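Local coordinates for periplasmic solute binding protein (Pectobacterium atrosepticum, PDB 4RY1) that probably binds a sugar or related solute in the periplasm and hands it to an ABC-type importer, as a bacterial solute-binding protein of family 1, at residues 159-164 and 169-174; 219-224 and 376-381; 244-249 and 254-259. One frame throughout, in Å; residues are numbered along the deposited sequence.

Interaction 1: 159-164 and 169-174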
loop_
_atom_site.group_PDB
_atom_site.type_symbol
_atom_site.label_atom_id
_atom_site.label_comp_id
_atom_site.label_asym_id
_atom_site.label_seq_id
_atom_site.Cartn_x
_atom_site.Cartn_y
_atom_site.Cartn_z
ATOM N N LEU A 159 -3.816 16.777 -7.285
ATOM C CA LEU A 159 -3.228 15.516 -6.834
ATOM C C LEU A 159 -1.714 15.638 -6.673
ATOM O O LEU A 159 -1.043 16.219 -7.528
ATOM C CB LEU A 159 -3.563 14.451 -7.885
ATOM C CG LEU A 159 -3.117 13.007 -7.705
ATOM C CD1 LEU A 159 -3.722 12.450 -6.436
ATOM C CD2 LEU A 159 -3.467 12.153 -8.925
ATOM N N GLY A 160 -1.184 15.082 -5.578
ATOM C CA GLY A 160 0.260 14.972 -5.384
ATOM C C GLY A 160 0.762 13.582 -5.722
ATOM O O GLY A 160 0.049 12.728 -6.251
ATOM N N VAL A 161 2.042 13.394 -5.442
ATOM C CA VAL A 161 2.752 12.165 -5.675
ATOM C C VAL A 161 3.299 11.787 -4.310
ATOM O O VAL A 161 4.085 12.529 -3.723
ATOM C CB VAL A 161 3.879 12.361 -6.698
ATOM C CG1 VAL A 161 4.681 11.089 -6.911
ATOM C CG2 VAL A 161 3.297 12.828 -8.039
ATOM N N ALA A 162 2.830 10.656 -3.790
ATOM C CA ALA A 162 2.920 10.324 -2.373
ATOM C C ALA A 162 4.342 10.199 -1.822
ATOM O O ALA A 162 4.569 10.469 -0.637
ATOM C CB ALA A 162 2.140 9.045 -2.120
ATOM N N GLN A 163 5.274 9.771 -2.662
ATOM C CA GLN A 163 6.689 9.649 -2.273
ATOM C C GLN A 163 7.589 10.485 -3.189
ATOM O O GLN A 163 8.793 10.256 -3.280
ATOM C CB GLN A 163 7.090 8.171 -2.212
ATOM C CG GLN A 163 6.358 7.408 -1.107
ATOM C CD GLN A 163 6.774 5.961 -0.947
ATOM O OE1 GLN A 163 7.947 5.626 -1.042
ATOM N NE2 GLN A 163 5.809 5.097 -0.654
ATOM N N GLY A 164 6.986 11.484 -3.834
ATOM C CA GLY A 164 7.747 12.544 -4.516
ATOM C C GLY A 164 8.644 12.011 -5.618
ATOM O O GLY A 164 8.190 11.307 -6.521
ATOM N N LEU A 169 5.500 4.818 -7.430
ATOM C CA LEU A 169 4.629 3.643 -7.513
ATOM C C LEU A 169 3.155 4.036 -7.506
ATOM O O LEU A 169 2.325 3.399 -8.161
ATOM C CB LEU A 169 4.894 2.690 -6.347
ATOM C CG LEU A 169 3.964 1.474 -6.203
ATOM C CD1 LEU A 169 3.977 0.580 -7.424
ATOM C CD2 LEU A 169 4.317 0.659 -4.975
ATOM N N ASP A 170 2.796 5.064 -6.744
ATOM C CA ASP A 170 1.377 5.476 -6.704
ATOM C C ASP A 170 0.828 5.801 -8.092
ATOM O O ASP A 170 -0.249 5.336 -8.460
ATOM C CB ASP A 170 1.086 6.626 -5.734
ATOM C CG ASP A 170 1.857 7.897 -6.016
ATOM O OD1 ASP A 170 2.888 7.889 -6.709
ATOM O OD2 ASP A 170 1.425 8.920 -5.476
ATOM N N ILE A 171 1.564 6.590 -8.869
ATOM C CA ILE A 171 1.057 6.974 -10.197
ATOM C C ILE A 171 1.189 5.817 -11.187
ATOM O O ILE A 171 0.326 5.679 -12.066
ATOM C CB ILE A 171 1.681 8.275 -10.729
ATOM C CG1 ILE A 171 1.569 9.402 -9.695
ATOM C CG2 ILE A 171 1.034 8.680 -12.060
ATOM C CD1 ILE A 171 0.173 9.748 -9.232
ATOM N N LEU A 172 2.193 4.961 -11.021
ATOM C CA LEU A 172 2.254 3.712 -11.809
ATOM C C LEU A 172 0.989 2.897 -11.584
ATOM O O LEU A 172 0.407 2.340 -12.509
ATOM C CB LEU A 172 3.468 2.879 -11.439
ATOM C CG LEU A 172 3.584 1.527 -12.139
ATOM C CD1 LEU A 172 3.773 1.739 -13.621
ATOM C CD2 LEU A 172 4.748 0.750 -11.548
ATOM N N THR A 173 0.567 2.832 -10.329
ATOM C CA THR A 173 -0.590 2.029 -9.955
ATOM C C THR A 173 -1.866 2.682 -10.458
ATOM O O THR A 173 -2.791 2.016 -10.899
ATOM C CB THR A 173 -0.640 1.823 -8.430
ATOM O OG1 THR A 173 0.596 1.235 -8.016
ATOM C CG2 THR A 173 -1.783 0.936 -8.052
ATOM N N LEU A 174 -1.917 4.006 -10.396
ATOM C CA LEU A 174 -3.049 4.757 -10.949
ATOM C C LEU A 174 -3.204 4.466 -12.464
ATOM O O LEU A 174 -4.306 4.212 -12.963
ATOM C CB LEU A 174 -2.865 6.254 -10.718
ATOM C CG LEU A 174 -4.063 7.160 -11.038
ATOM C CD1 LEU A 174 -5.216 6.946 -10.078
ATOM C CD2 LEU A 174 -3.650 8.626 -11.038
HETATM O O HOH W 1 -0.925 10.303 -5.132
HETATM O O HOH W 2 4.898 8.377 -5.012
#
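Residues 159-164 run as an extended loop into a type I beta turn from Val161 to Gly164, and pass the start of helix 169-183 with the CA atoms of Ala162 and Asp170 6.7 Å apart. This loop-to-helix connection belongs to the alpha/beta architecture of a periplasmic binding protein. At its centre is the carboxylate of Asp170 in the first helical turn. Its OD2 accepts the N-H of Ala162 at 2.8 Å, an almost straight bond of 173°, although the donor comes from above the carboxylate plane. CG stands between the backbone N and the carbonyl carbon (chi1 59°), which places the carboxylate beside the N-H of Ala162. An acid suits the place because two waters add further donors: one links OD2 to Gly160 O, the other joins OD1 to Gln163 N. One direct and two water-mediated links thus reach the loop, and OD1 also takes a weak bond from Ile171 N.

Aliphatic groups fill the flank. Val161 crosses Ile171 at about a right angle, placing CG2 4.2 Å from CG1 of the isoleucine. Farther along the helix, Leu159 and Leu174 meet tip to tip, CD2 to CD2, at 4.1 Å.

Interaction 2: 219-224 and 376-381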
loop_
_atom_site.group_PDB
_atom_site.type_symbol
_atom_site.label_atom_id
_atom_site.label_comp_id
_atom_site.label_asym_id
_atom_site.label_seq_id
_atom_site.Cartn_x
_atom_site.Cartn_y
_atom_site.Cartn_z
ATOM N N PRO A 219 2.127 17.695 -9.918
ATOM C CA PRO A 219 3.413 18.317 -10.224
ATOM C C PRO A 219 4.387 17.338 -10.836
ATOM O O PRO A 219 4.251 16.127 -10.657
ATOM C CB PRO A 219 3.950 18.745 -8.857
ATOM C CG PRO A 219 2.795 18.638 -7.916
ATOM C CD PRO A 219 1.975 17.496 -8.472
ATOM N N ASP A 220 5.382 17.868 -11.530
ATOM C CA ASP A 220 6.395 17.040 -12.172
ATOM C C ASP A 220 7.510 16.646 -11.211
ATOM O O ASP A 220 7.494 17.007 -10.031
ATOM C CB ASP A 220 6.904 17.712 -13.460
ATOM C CG ASP A 220 7.797 18.905 -13.208
ATOM O OD1 ASP A 220 8.129 19.206 -12.047
ATOM O OD2 ASP A 220 8.155 19.559 -14.204
ATOM N N GLN A 221 8.478 15.898 -11.713
ATOM C CA GLN A 221 9.539 15.398 -10.840
ATOM C C GLN A 221 10.556 16.488 -10.461
ATOM O O GLN A 221 11.259 16.351 -9.450
ATOM C CB GLN A 221 10.233 14.181 -11.427
ATOM C CG GLN A 221 9.329 12.968 -11.447
ATOM C CD GLN A 221 9.267 12.348 -10.076
ATOM O OE1 GLN A 221 10.264 11.796 -9.609
ATOM N NE2 GLN A 221 8.124 12.453 -9.413
ATOM N N ARG A 222 10.638 17.555 -11.258
ATOM C CA ARG A 222 11.449 18.726 -10.886
ATOM C C ARG A 222 10.892 19.372 -9.606
ATOM O O ARG A 222 11.635 19.698 -8.672
ATOM C CB ARG A 222 11.488 19.764 -12.004
ATOM C CG ARG A 222 12.174 19.304 -13.288
ATOM C CD ARG A 222 12.140 20.427 -14.299
ATOM N NE ARG A 222 12.915 20.214 -15.513
ATOM C CZ ARG A 222 14.203 20.526 -15.675
ATOM N NH1 ARG A 222 14.943 21.005 -14.677
ATOM N NH2 ARG A 222 14.764 20.309 -16.853
ATOM N N TYR A 223 9.575 19.486 -9.557
ATOM C CA TYR A 223 8.887 20.033 -8.376
ATOM C C TYR A 223 9.234 19.183 -7.149
ATOM O O TYR A 223 9.659 19.690 -6.123
ATOM C CB TYR A 223 7.382 20.071 -8.608
ATOM C CG TYR A 223 6.523 20.457 -7.443
ATOM C CD1 TYR A 223 6.230 19.530 -6.447
ATOM C CD2 TYR A 223 5.937 21.700 -7.362
ATOM C CE1 TYR A 223 5.387 19.843 -5.388
ATOM C CE2 TYR A 223 5.097 22.029 -6.306
ATOM C CZ TYR A 223 4.827 21.096 -5.309
ATOM O OH TYR A 223 3.977 21.385 -4.252
ATOM N N PHE A 224 9.038 17.878 -7.252
ATOM C CA PHE A 224 9.263 17.023 -6.078
ATOM C C PHE A 224 10.736 16.991 -5.674
ATOM O O PHE A 224 11.059 16.989 -4.480
ATOM C CB PHE A 224 8.634 15.640 -6.244
ATOM C CG PHE A 224 7.140 15.702 -6.152
ATOM C CD1 PHE A 224 6.529 15.944 -4.927
ATOM C CD2 PHE A 224 6.351 15.623 -7.293
ATOM C CE1 PHE A 224 5.151 16.078 -4.841
ATOM C CE2 PHE A 224 4.972 15.731 -7.205
ATOM C CZ PHE A 224 4.374 15.989 -5.986
ATOM N N LEU A 376 13.024 1.949 -11.978
ATOM C CA LEU A 376 13.147 2.130 -13.421
ATOM C C LEU A 376 12.048 3.064 -13.942
ATOM O O LEU A 376 12.302 3.969 -14.727
ATOM C CB LEU A 376 13.106 0.786 -14.145
ATOM C CG LEU A 376 13.561 0.877 -15.602
ATOM C CD1 LEU A 376 15.035 1.233 -15.702
ATOM C CD2 LEU A 376 13.303 -0.418 -16.352
ATOM N N TRP A 377 10.820 2.820 -13.503
ATOM C CA TRP A 377 9.682 3.712 -13.766
ATOM C C TRP A 377 9.981 5.143 -13.318
ATOM O O TRP A 377 9.814 6.107 -14.074
ATOM C CB TRP A 377 8.435 3.170 -13.049
ATOM C CG TRP A 377 7.265 4.085 -12.932
ATOM C CD1 TRP A 377 6.838 4.710 -11.794
ATOM C CD2 TRP A 377 6.321 4.450 -13.958
ATOM N NE1 TRP A 377 5.720 5.449 -12.049
ATOM C CE2 TRP A 377 5.371 5.309 -13.362
ATOM C CE3 TRP A 377 6.192 4.146 -15.316
ATOM C CZ2 TRP A 377 4.298 5.833 -14.058
ATOM C CZ3 TRP A 377 5.129 4.685 -16.019
ATOM C CH2 TRP A 377 4.203 5.531 -15.400
ATOM N N THR A 378 10.440 5.263 -12.080
ATOM C CA THR A 378 10.697 6.569 -11.457
ATOM C C THR A 378 11.754 7.365 -12.223
ATOM O O THR A 378 11.545 8.539 -12.572
ATOM C CB THR A 378 11.094 6.374 -9.982
ATOM O OG1 THR A 378 9.994 5.749 -9.284
ATOM C CG2 THR A 378 11.456 7.691 -9.314
ATOM N N THR A 379 12.858 6.695 -12.530
ATOM C CA THR A 379 13.933 7.312 -13.317
ATOM C C THR A 379 13.473 7.639 -14.753
ATOM O O THR A 379 13.882 8.658 -15.334
ATOM C CB THR A 379 15.226 6.485 -13.262
ATOM O OG1 THR A 379 14.997 5.171 -13.768
ATOM C CG2 THR A 379 15.733 6.398 -11.837
ATOM N N SER A 380 12.604 6.805 -15.308
ATOM C CA SER A 380 12.042 7.084 -16.639
ATOM C C SER A 380 11.206 8.353 -16.616
ATOM O O SER A 380 11.293 9.171 -17.529
ATOM C CB SER A 380 11.177 5.932 -17.137
ATOM O OG SER A 380 11.954 4.763 -17.311
ATOM N N LEU A 381 10.382 8.519 -15.583
ATOM C CA LEU A 381 9.597 9.763 -15.445
ATOM C C LEU A 381 10.501 10.996 -15.324
ATOM O O LEU A 381 10.204 12.048 -15.881
ATOM C CB LEU A 381 8.661 9.705 -14.230
ATOM C CG LEU A 381 7.677 8.544 -14.261
ATOM C CD1 LEU A 381 6.772 8.669 -13.046
ATOM C CD2 LEU A 381 6.871 8.416 -15.538
#
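Gln221 sets its CG methylene against Leu381, 4.3 Å from the leucine CB, where the short helix 221-225 meets helix 371-385. This helix-to-helix contact within the alpha/beta fold of a solute-binding protein is small, burying 103 Å² in all, and no hydrogen bond crosses between 219-224 and 376-381. Glutamine suits the place because a methylene can lie on an apolar neighbour while its amide serves polar partners in a buried setting. The side chain of Gln221 bends at chi2 (-79°) and brings OE1 to within 4.3 Å of the methyl CG2 of Thr378, a loose van der Waals approach. The same oxygen accepts from Gln382 NE2, and the amide nitrogen donates to Gly164 O, so both ends of the buried amide are satisfied. Thr378 in turn has its hydroxyl engaged by Val374 O and Val168 N, which leaves the methyl to meet Gln221.

On the other helix, Leu381 also places CD1 over one face of the Trp377 ring, 3.4 Å above its plane and offset toward the rim. Helix 221-225 is N-capped by Asp220, and Asp385 beyond the second segment accepts from Gln221 N. In the cap, Asp220 OD1 is met nearly head-on along its C-O bond by Tyr223 N at 2.9 Å.

Interaction 3: 244-249 and 254-259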
loop_
_atom_site.group_PDB
_atom_site.type_symbol
_atom_site.label_atom_id
_atom_site.label_comp_id
_atom_site.label_asym_id
_atom_site.label_seq_id
_atom_site.Cartn_x
_atom_site.Cartn_y
_atom_site.Cartn_z
ATOM N N ALA A 244 -3.768 18.849 -3.354
ATOM C CA ALA A 244 -5.138 18.692 -2.884
ATOM C C ALA A 244 -5.669 17.257 -2.935
ATOM O O ALA A 244 -6.859 17.017 -2.765
ATOM C CB ALA A 244 -6.062 19.617 -3.644
ATOM N N GLY A 245 -4.781 16.300 -3.130
ATOM C CA GLY A 245 -5.185 14.913 -3.221
ATOM C C GLY A 245 -3.986 14.006 -3.116
ATOM O O GLY A 245 -2.878 14.401 -3.457
ATOM N N MET A 246 -4.251 12.772 -2.703
ATOM C CA MET A 246 -3.288 11.678 -2.801
ATOM C C MET A 246 -4.031 10.390 -3.122
ATOM O O MET A 246 -5.155 10.184 -2.665
ATOM C CB MET A 246 -2.500 11.500 -1.492
ATOM C CG MET A 246 -1.462 12.571 -1.224
ATOM S SD MET A 246 0.028 12.622 -2.275
ATOM C CE MET A 246 0.600 14.255 -1.719
ATOM N N TYR A 247 -3.375 9.529 -3.890
ATOM C CA TYR A 247 -3.880 8.202 -4.235
ATOM C C TYR A 247 -3.163 7.204 -3.339
ATOM O O TYR A 247 -2.121 6.674 -3.694
ATOM C CB TYR A 247 -3.620 7.910 -5.720
ATOM C CG TYR A 247 -4.101 6.598 -6.269
ATOM C CD1 TYR A 247 -5.449 6.265 -6.289
ATOM C CD2 TYR A 247 -3.208 5.710 -6.858
ATOM C CE1 TYR A 247 -5.882 5.073 -6.859
ATOM C CE2 TYR A 247 -3.641 4.524 -7.430
ATOM C CZ TYR A 247 -4.977 4.215 -7.439
ATOM O OH TYR A 247 -5.372 3.015 -8.017
ATOM N N LEU A 248 -3.745 6.945 -2.177
ATOM C CA LEU A 248 -3.072 6.192 -1.109
ATOM C C LEU A 248 -3.689 4.834 -0.914
ATOM O O LEU A 248 -4.892 4.658 -1.099
ATOM C CB LEU A 248 -3.219 6.931 0.223
ATOM C CG LEU A 248 -2.614 8.317 0.285
ATOM C CD1 LEU A 248 -2.967 8.980 1.614
ATOM C CD2 LEU A 248 -1.110 8.283 0.055
ATOM N N TRP A 249 -2.890 3.885 -0.428
ATOM C CA TRP A 249 -3.480 2.725 0.243
ATOM C C TRP A 249 -4.265 3.263 1.449
ATOM O O TRP A 249 -3.757 4.126 2.176
ATOM C CB TRP A 249 -2.414 1.754 0.732
ATOM C CG TRP A 249 -1.641 1.075 -0.331
ATOM C CD1 TRP A 249 -0.303 1.203 -0.584
ATOM C CD2 TRP A 249 -2.144 0.122 -1.284
ATOM N NE1 TRP A 249 0.042 0.384 -1.630
ATOM C CE2 TRP A 249 -1.064 -0.279 -2.075
ATOM C CE3 TRP A 249 -3.409 -0.444 -1.533
ATOM C CZ2 TRP A 249 -1.204 -1.204 -3.119
ATOM C CZ3 TRP A 249 -3.548 -1.362 -2.563
ATOM C CH2 TRP A 249 -2.449 -1.737 -3.339
ATOM N N TYR A 254 -3.663 7.279 7.940
ATOM C CA TYR A 254 -3.278 7.825 9.253
ATOM C C TYR A 254 -1.941 8.556 9.139
ATOM O O TYR A 254 -1.770 9.652 9.649
ATOM C CB TYR A 254 -3.213 6.728 10.327
ATOM C CG TYR A 254 -4.524 6.432 11.015
ATOM C CD1 TYR A 254 -5.739 6.581 10.355
ATOM C CD2 TYR A 254 -4.544 5.992 12.317
ATOM C CE1 TYR A 254 -6.939 6.316 10.994
ATOM C CE2 TYR A 254 -5.738 5.720 12.956
ATOM C CZ TYR A 254 -6.936 5.887 12.283
ATOM O OH TYR A 254 -8.154 5.653 12.911
ATOM N N THR A 255 -0.999 7.946 8.431
ATOM C CA THR A 255 0.306 8.571 8.207
ATOM C C THR A 255 0.196 9.921 7.500
ATOM O O THR A 255 0.837 10.911 7.882
ATOM C CB THR A 255 1.228 7.643 7.410
ATOM O OG1 THR A 255 1.396 6.412 8.129
ATOM C CG2 THR A 255 2.575 8.305 7.160
ATOM N N TYR A 256 -0.584 9.967 6.421
ATOM C CA TYR A 256 -0.744 11.232 5.674
ATOM C C TYR A 256 -1.595 12.273 6.393
ATOM O O TYR A 256 -1.480 13.473 6.134
ATOM C CB TYR A 256 -1.229 10.997 4.224
ATOM C CG TYR A 256 -0.068 10.534 3.373
ATOM C CD1 TYR A 256 0.448 9.266 3.531
ATOM C CD2 TYR A 256 0.563 11.395 2.466
ATOM C CE1 TYR A 256 1.540 8.831 2.806
ATOM C CE2 TYR A 256 1.674 10.973 1.736
ATOM C CZ TYR A 256 2.149 9.683 1.900
ATOM O OH TYR A 256 3.264 9.202 1.238
ATOM N N SER A 257 -2.419 11.811 7.325
ATOM C CA SER A 257 -3.230 12.692 8.140
ATOM C C SER A 257 -2.444 13.290 9.306
ATOM O O SER A 257 -2.833 14.322 9.851
ATOM C CB SER A 257 -4.427 11.916 8.696
ATOM O OG SER A 257 -5.383 11.656 7.690
ATOM N N SER A 258 -1.316 12.657 9.639
ATOM C CA SER A 258 -0.639 12.837 10.943
ATOM C C SER A 258 -0.152 14.270 11.184
ATOM O O SER A 258 -0.213 14.770 12.302
ATOM C CB SER A 258 0.511 11.820 11.115
ATOM O OG SER A 258 1.620 12.066 10.245
ATOM N N ASN A 259 0.297 14.939 10.126
ATOM C CA ASN A 259 0.819 16.317 10.251
ATOM C C ASN A 259 -0.112 17.416 9.686
ATOM O O ASN A 259 0.291 18.582 9.567
ATOM C CB ASN A 259 2.215 16.407 9.616
ATOM C CG ASN A 259 3.181 15.364 10.173
ATOM O OD1 ASN A 259 3.312 15.200 11.387
ATOM N ND2 ASN A 259 3.874 14.672 9.290
#
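Strand 245-249 of the mixed beta-sheet carries a small hydrophobic face against which the short helix 253-257 packs, the chain turning back after only four intervening residues. The CA atoms nearest each other, of Leu248 and Tyr256, are 8.8 Å apart, a separation bridged by side chains alone.

The principal contact is a CH-pi interaction. Leu248 puts its CD2 methyl over the middle of the Tyr256 ring, 3.8 Å from the centroid and just 9° off the ring normal. Its other methyl, CD1, rests beside the root of the ring, 3.7 Å from Tyr256 CB. Both branches of the leucine are therefore used, one on the ring face and one where the ring joins the chain. With CG of Tyr256 anti to the carbonyl carbon (chi1 -78°), the ring lies across the methyls of Leu248 and carries its hydroxyl on to the 159-164 loop. Met246, two residues before Leu248, adds a looser contact, its CG 4.4 Å from Tyr256 CD2, with the flexible thioether chain approaching the ring obliquely.

A tyrosine suits this buried position because its ring offers a broad apolar face to leucine while its hydroxyl reaches past it to bond with Ala162 O. Tyr233 meets the same ring edge-to-face. Strand 245-249 is itself held in the sheet by backbone hydrogen bonds of Met246 with Ile121 and of Leu248 with Ser119 on strand 107-123. The result is a short helix set against a sheet strand, as in the alpha/beta domains of periplasmic binding proteins.

In the fold
From the N terminus, interaction 1 comes first, closing a short loop between residues 159-164 and the helix that follows. Interaction 2 opens afterwards at 219-224 and closes only at 376-381, spanning 151 residues. Interaction 3, another local closure, is nested inside that long loop; no two contacts cross. Interaction 1 touches both others: its turn meets helix 221-225 through Val161 and Phe224, and Gly160 N bonds to Gly245 O at the start of the strand of interaction 3. Interactions 2 and 3 do not touch, their centres lying about 20 Å apart. Together they join sheet strand 245-249, through the 159-164 loop and helix 169-183, to the late helix 371-385.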